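Local coordinates for N-acetylglucosaminidase (Paenibacillus barengoltzii, PDB 6INX), which hydrolyses glycosidic bonds of N-acetylglucosamine sugars as an N-acetylglucosaminidase of glycoside hydrolase family 18, at the interface of chains A and B. Coordinates in Å, arbitrary orientation; residue numbers count along the deposited sequence, not the author numbering. Chains: chain A/B, N-acetylglucosaminidase.

Contact 1: the interface of chains A and B. Residues chain A 190-193, 256-258; chain B 192-193, 254, 256, 258.
A two-fold interface between identical GH18 chains, probably a homodimer contact, is centred here on loops at residues 190-193 of each chain; A:Phe191 and B:Thr193 meet across it and tie the copies together largely through backbone and small side chains. A:Gln192 and B:Gln192 form an antiparallel beta bridge. The amide B:Thr193 N donates to A:Phe191 O at 2.9 Å, fairly straight at 158° but arriving 54° above the carbonyl plane, and symmetry supplies the twin bond. With OG1 set between the backbone N and the carbonyl carbon (chi1 56°), B:Thr193 points its hydroxyl at A:Gly190 O, 3.0 Å from OG1 in a weak hydrogen bond. A:Ser258 OG adds another weak bond to that same carbonyl from within chain A, and the lack of a side chain at A:Gly190 suits so close an approach. Threonine serves twice, because its methyl faces its own copy: A:Thr193 CG2 and B:Thr193 CG2 lie 3.7 Å apart. Small serines fill the flanks, B:Ser258 CB standing 4.0 Å from A:Thr193 CG2. Water links A:Ser258 to the opposite chain: one water lies 3.0 Å from the backbone amide A:Ser258 N and 2.6 Å from B:Pro256 O. The unbranched chain of B:Met254, bent at chi3, crosses A:Phe191 at about a right angle and sets its methyl CE 3.4 Å from ring atom CE1.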
# COMPACT_ATOMS: atom_id res chain seq x y z
N GLY A 190 -4.87 -10.48 2.30
CA GLY A 190 -5.56 -10.98 1.13
C GLY A 190 -5.52 -10.09 -0.10
O GLY A 190 -5.97 -10.51 -1.17
N PHE A 191 -4.99 -8.87 0.02
CA PHE A 191 -4.91 -7.97 -1.13
C PHE A 191 -3.51 -7.85 -1.71
O PHE A 191 -3.33 -7.13 -2.70
CB PHE A 191 -5.44 -6.58 -0.76
CG PHE A 191 -6.89 -6.58 -0.40
CD1 PHE A 191 -7.85 -6.84 -1.36
CD2 PHE A 191 -7.30 -6.34 0.91
CE1 PHE A 191 -9.20 -6.85 -1.03
CE2 PHE A 191 -8.65 -6.35 1.23
CZ PHE A 191 -9.60 -6.61 0.26
N GLN A 192 -2.51 -8.53 -1.16
CA GLN A 192 -1.16 -8.41 -1.69
C GLN A 192 -0.50 -9.77 -1.88
O GLN A 192 -0.70 -10.69 -1.08
CB GLN A 192 -0.28 -7.46 -0.83
CG GLN A 192 0.02 -7.98 0.56
CD GLN A 192 0.84 -6.98 1.35
OE1 GLN A 192 0.33 -5.94 1.77
NE2 GLN A 192 2.13 -7.28 1.53
N THR A 193 0.31 -9.86 -2.93
CA THR A 193 1.07 -11.07 -3.22
C THR A 193 2.50 -10.99 -2.72
O THR A 193 3.24 -11.97 -2.85
CB THR A 193 1.08 -11.35 -4.73
OG1 THR A 193 1.60 -10.20 -5.40
CG2 THR A 193 -0.32 -11.63 -5.25
N PRO A 256 2.44 -16.32 -6.12
CA PRO A 256 1.38 -16.25 -7.14
C PRO A 256 0.03 -15.82 -6.59
O PRO A 256 -0.82 -15.36 -7.36
CB PRO A 256 1.31 -17.69 -7.68
CG PRO A 256 2.57 -18.34 -7.25
CD PRO A 256 2.98 -17.68 -5.96
N GLY A 257 -0.19 -15.97 -5.29
CA GLY A 257 -1.46 -15.63 -4.68
C GLY A 257 -1.26 -14.70 -3.50
O GLY A 257 -0.14 -14.41 -3.10
N SER A 258 -2.39 -14.29 -2.93
CA SER A 258 -2.34 -13.34 -1.82
C SER A 258 -2.09 -14.07 -0.50
O SER A 258 -1.96 -15.30 -0.44
CB SER A 258 -3.62 -12.52 -1.77
OG SER A 258 -4.73 -13.35 -1.54
N GLN B 192 -0.38 -6.66 -6.00
CA GLN B 192 -1.69 -6.57 -5.37
C GLN B 192 -2.74 -7.32 -6.18
O GLN B 192 -2.72 -7.32 -7.41
CB GLN B 192 -2.11 -5.11 -5.09
CG GLN B 192 -2.35 -4.28 -6.34
CD GLN B 192 -2.71 -2.85 -5.98
OE1 GLN B 192 -1.85 -2.08 -5.55
NE2 GLN B 192 -3.99 -2.50 -6.14
N THR B 193 -3.69 -7.92 -5.45
CA THR B 193 -4.80 -8.62 -6.06
C THR B 193 -6.06 -7.76 -6.12
O THR B 193 -7.07 -8.21 -6.66
CB THR B 193 -5.12 -9.90 -5.29
OG1 THR B 193 -5.36 -9.58 -3.92
CG2 THR B 193 -3.96 -10.89 -5.37
N MET B 254 -11.54 -7.95 -5.86
CA MET B 254 -10.45 -8.86 -5.58
C MET B 254 -10.36 -9.92 -6.67
O MET B 254 -11.35 -10.59 -6.99
CB MET B 254 -10.63 -9.54 -4.21
CG MET B 254 -9.37 -10.28 -3.74
SD MET B 254 -9.66 -11.37 -2.34
CE MET B 254 -9.42 -10.22 -0.99
N PRO B 256 -8.10 -13.47 -7.92
CA PRO B 256 -7.23 -14.52 -7.36
C PRO B 256 -5.75 -14.26 -7.58
O PRO B 256 -4.91 -14.82 -6.86
CB PRO B 256 -7.67 -15.79 -8.10
CG PRO B 256 -8.99 -15.47 -8.69
CD PRO B 256 -9.00 -13.99 -8.97
N SER B 258 -2.48 -11.34 -9.15
CA SER B 258 -2.08 -9.93 -9.15
C SER B 258 -2.35 -9.30 -10.52
O SER B 258 -2.83 -9.94 -11.46
CB SER B 258 -0.62 -9.80 -8.75
OG SER B 258 0.21 -10.45 -9.68
O HOH W 1 -0.52 -13.57 -9.27
O HOH W 2 -4.92 -15.10 -4.24

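Contact 2: the interface of chains A and B. Residues chain A 194, 206-208, 252; chain B 115, 117, 163, 191.
A:Leu208 enters a surround of B:Tyr163, B:Phe191, B:Glu117 and B:Tyr115, and its branched end lets one residue serve two aromatic faces. CG is anti to its carbonyl carbon (chi1 -67°); from there CD2 sits over the face of the B:Tyr163 ring, 3.8 Å from the centroid, the two side chains lying side by side. CD1 goes the other way, over a face of B:Phe191, whose side chain runs at about a right angle to the leucine. B:Glu117 meets A:Leu208 tip to tip. Its aliphatic CG, anti to the carbonyl carbon (chi1 -83°), lies 3.6 Å from CD1 of A:Leu194, which crosses it at about a right angle, and the bend at chi2 turns the carboxyl group toward A:Gly206. The carboxyl oxygen OE2 of B:Glu117 comes within 2.6 Å of A:Gly206 O; this pair could be a hydrogen bond only if the carboxyl carries a proton, which A:Asp207 nearby might favour, so its nature is doubtful. The phenol of B:Tyr115 donates from OH to B:Tyr163 O at 2.6 Å, while its ring carbon CE1 lies 3.3 Å from A:Asp207 O. A phenylalanine in place of B:Tyr115 would probably leave B:Tyr163 O without this donor and break the water link from the hydroxyl to A:Gly206 N. At the start of helix 162-166 another water joins the chains, 2.9 Å from A:Leu208 O and 3.0 Å from B:Tyr163 N.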
# COMPACT_ATOMS: atom_id res chain seq x y z
N LEU A 194 2.90 -9.87 -2.13
CA LEU A 194 4.22 -9.75 -1.52
C LEU A 194 4.13 -10.21 -0.07
O LEU A 194 3.24 -9.78 0.67
CB LEU A 194 4.68 -8.30 -1.54
CG LEU A 194 6.15 -8.15 -1.16
CD1 LEU A 194 7.04 -8.68 -2.28
CD2 LEU A 194 6.47 -6.68 -0.88
N GLY A 206 13.22 -2.41 3.46
CA GLY A 206 13.09 -3.28 2.31
C GLY A 206 11.69 -3.76 2.00
O GLY A 206 11.53 -4.52 1.04
N ASP A 207 10.69 -3.38 2.79
CA ASP A 207 9.29 -3.71 2.53
C ASP A 207 8.67 -2.61 1.67
O ASP A 207 8.70 -1.44 2.06
CB ASP A 207 8.55 -3.81 3.86
CG ASP A 207 7.18 -4.47 3.72
OD1 ASP A 207 6.72 -4.67 2.58
OD2 ASP A 207 6.56 -4.76 4.77
N LEU A 208 8.09 -2.99 0.52
CA LEU A 208 7.39 -1.99 -0.30
C LEU A 208 6.17 -1.42 0.42
O LEU A 208 5.75 -0.30 0.13
CB LEU A 208 6.94 -2.61 -1.63
CG LEU A 208 8.05 -3.02 -2.60
CD1 LEU A 208 7.45 -3.68 -3.84
CD2 LEU A 208 8.93 -1.84 -3.01
N TYR A 252 9.50 -10.64 1.95
CA TYR A 252 9.45 -9.65 0.86
C TYR A 252 9.67 -10.32 -0.50
O TYR A 252 10.36 -9.79 -1.37
CB TYR A 252 10.36 -8.44 1.09
CG TYR A 252 10.19 -7.87 2.47
CD1 TYR A 252 8.94 -7.80 3.06
CD2 TYR A 252 11.28 -7.45 3.22
CE1 TYR A 252 8.76 -7.31 4.33
CE2 TYR A 252 11.11 -6.96 4.50
CZ TYR A 252 9.85 -6.90 5.05
OH TYR A 252 9.65 -6.42 6.33
N TYR B 115 15.50 -2.02 -1.78
CA TYR B 115 14.42 -2.95 -2.11
C TYR B 115 14.93 -4.06 -3.03
O TYR B 115 15.49 -3.79 -4.09
CB TYR B 115 13.23 -2.21 -2.72
CG TYR B 115 12.68 -1.23 -1.72
CD1 TYR B 115 11.88 -1.67 -0.67
CD2 TYR B 115 13.01 0.12 -1.77
CE1 TYR B 115 11.41 -0.81 0.28
CE2 TYR B 115 12.54 1.00 -0.81
CZ TYR B 115 11.74 0.53 0.21
OH TYR B 115 11.28 1.41 1.18
N GLU B 117 12.86 -6.63 -4.08
CA GLU B 117 11.68 -7.32 -4.56
C GLU B 117 11.78 -7.72 -6.03
O GLU B 117 11.09 -8.66 -6.45
CB GLU B 117 10.44 -6.45 -4.35
CG GLU B 117 9.84 -6.51 -2.96
CD GLU B 117 10.50 -5.60 -1.94
OE1 GLU B 117 11.53 -4.97 -2.24
OE2 GLU B 117 9.97 -5.56 -0.80
N TYR B 163 7.39 3.94 -0.19
CA TYR B 163 8.58 3.11 -0.04
C TYR B 163 9.81 3.78 -0.63
O TYR B 163 10.92 3.65 -0.09
CB TYR B 163 8.37 1.73 -0.68
CG TYR B 163 8.21 1.76 -2.19
CD1 TYR B 163 6.95 1.83 -2.78
CD2 TYR B 163 9.32 1.74 -3.04
CE1 TYR B 163 6.80 1.87 -4.16
CE2 TYR B 163 9.17 1.79 -4.43
CZ TYR B 163 7.91 1.86 -4.97
OH TYR B 163 7.75 1.91 -6.33
N PHE B 191 2.03 -6.72 -7.37
CA PHE B 191 2.06 -7.03 -5.95
C PHE B 191 0.69 -6.97 -5.27
O PHE B 191 0.60 -7.23 -4.07
CB PHE B 191 3.03 -6.09 -5.21
CG PHE B 191 4.46 -6.25 -5.65
CD1 PHE B 191 5.14 -7.42 -5.37
CD2 PHE B 191 5.10 -5.26 -6.38
CE1 PHE B 191 6.46 -7.59 -5.77
CE2 PHE B 191 6.42 -5.43 -6.79
CZ PHE B 191 7.09 -6.60 -6.48
O HOH W 3 13.56 -6.14 -0.05
O HOH W 4 4.85 2.44 -0.17
O HOH W 5 13.03 0.50 3.38

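Contact 3: the interface of chains A and B. Residues chain A 112, 115, 117, 191; chain B 194, 208, 254.
B:Leu208, in a loop but with helix-like backbone torsions (phi -64°, psi -26°), meets A:Phe191, A:Glu117 and A:Tyr115 from loops of the other chain, where a cis peptide bond precedes nearby A:Tyr112. The flat A:Phe191 ring has a partner on each side. Methyl CD1 of B:Leu208 covers one face, 3.9 Å from the ring centroid and displaced toward the rim, while the B:Met254 methyl lies on the opposite side. B:Leu194, its CG anti to the backbone N (chi1 -169°), reaches obliquely past the rim on the side of B:Leu208, with CD1 at 3.7 Å from A:Phe191 CE1. Phenylalanine fits because its broad, nonpolar faces can take several methyls at once, and leucine fits because its fork offers them. The other branch of B:Leu208, CD2, turns to A:Tyr115, 3.8 Å from its ring atom CD1. Between the two aromatic residues A:Glu117 contributes mostly carbon: its CD stands 3.6 Å from B:Leu208 CG. The acid end also meets backbone: B:Leu208 N gives A:Glu117 OE2 a weak hydrogen bond, 3.5 Å long. Within chain A, the other oxygen, OE1, sits in plane at the edge of the A:Tyr115 ring. A:Tyr112 directly follows the DxxDxDxE signature that carries the family's catalytic acid, so this greasy patch joins the partner chain close to the active-site loops and may steady them.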
# COMPACT_ATOMS: atom_id res chain seq x y z
N TYR A 112 -15.25 -0.98 5.64
CA TYR A 112 -14.93 0.23 6.41
C TYR A 112 -15.70 1.37 5.74
O TYR A 112 -16.03 1.26 4.56
CB TYR A 112 -13.44 0.57 6.31
CG TYR A 112 -12.48 -0.59 6.49
CD1 TYR A 112 -12.02 -0.96 7.75
CD2 TYR A 112 -12.02 -1.30 5.38
CE1 TYR A 112 -11.13 -2.04 7.90
CE2 TYR A 112 -11.15 -2.35 5.52
CZ TYR A 112 -10.70 -2.71 6.77
OH TYR A 112 -9.83 -3.78 6.88
N TYR A 115 -15.47 2.15 1.84
CA TYR A 115 -14.79 1.03 1.20
C TYR A 115 -15.73 -0.15 1.04
O TYR A 115 -16.33 -0.62 2.01
CB TYR A 115 -13.52 0.65 1.99
CG TYR A 115 -12.57 1.81 2.00
CD1 TYR A 115 -11.80 2.10 0.87
CD2 TYR A 115 -12.48 2.67 3.08
CE1 TYR A 115 -10.96 3.18 0.84
CE2 TYR A 115 -11.64 3.77 3.06
CZ TYR A 115 -10.88 4.02 1.93
OH TYR A 115 -10.04 5.11 1.90
N GLU A 117 -14.70 -3.08 -0.50
CA GLU A 117 -13.87 -4.21 -0.88
C GLU A 117 -14.30 -5.51 -0.21
O GLU A 117 -13.98 -6.59 -0.74
CB GLU A 117 -12.40 -3.91 -0.53
CG GLU A 117 -11.66 -3.09 -1.56
CD GLU A 117 -11.86 -1.59 -1.45
OE1 GLU A 117 -12.69 -1.13 -0.64
OE2 GLU A 117 -11.19 -0.87 -2.23
N PHE A 191 -4.99 -8.87 0.02
CA PHE A 191 -4.91 -7.97 -1.13
C PHE A 191 -3.51 -7.85 -1.71
O PHE A 191 -3.33 -7.13 -2.70
CB PHE A 191 -5.44 -6.58 -0.76
CG PHE A 191 -6.89 -6.58 -0.40
CD1 PHE A 191 -7.85 -6.84 -1.36
CD2 PHE A 191 -7.30 -6.34 0.91
CE1 PHE A 191 -9.20 -6.85 -1.03
CE2 PHE A 191 -8.65 -6.35 1.23
CZ PHE A 191 -9.60 -6.61 0.26
N LEU B 194 -6.02 -6.54 -5.60
CA LEU B 194 -7.14 -5.61 -5.73
C LEU B 194 -6.99 -4.82 -7.02
O LEU B 194 -5.91 -4.29 -7.30
CB LEU B 194 -7.13 -4.63 -4.55
CG LEU B 194 -8.42 -3.82 -4.48
CD1 LEU B 194 -9.58 -4.70 -4.03
CD2 LEU B 194 -8.24 -2.65 -3.52
N LEU B 208 -8.45 1.07 -1.42
CA LEU B 208 -7.61 0.83 -0.25
C LEU B 208 -6.19 1.34 -0.46
O LEU B 208 -5.50 1.66 0.51
CB LEU B 208 -7.57 -0.67 0.09
CG LEU B 208 -8.87 -1.30 0.57
CD1 LEU B 208 -8.68 -2.80 0.79
CD2 LEU B 208 -9.40 -0.64 1.84
N MET B 254 -11.54 -7.95 -5.86
CA MET B 254 -10.45 -8.86 -5.58
C MET B 254 -10.36 -9.92 -6.67
O MET B 254 -11.35 -10.59 -6.99
CB MET B 254 -10.63 -9.54 -4.21
CG MET B 254 -9.37 -10.28 -3.74
SD MET B 254 -9.66 -11.37 -2.34
CE MET B 254 -9.42 -10.22 -0.99

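Measured between the centres of their C-alpha atoms, contact 1, around the two-fold axis, lies about 14 Å from contact 2 and about 11 Å from contact 3, whereas contacts 2 and 3 are about 19 Å apart. Contacts 1 and 3 share A:Phe191 and B:Met254, which makes the step from paired backbones to apolar packing continuous. Contacts 2 and 3 largely repeat one arrangement with the chains exchanged: residues 115, 117 and 191 of one copy receive 194 and 208 of the other. Each chain therefore both offers and receives the leucines, a reciprocal exchange that would favour a closed dimer if this assembly persists in solution.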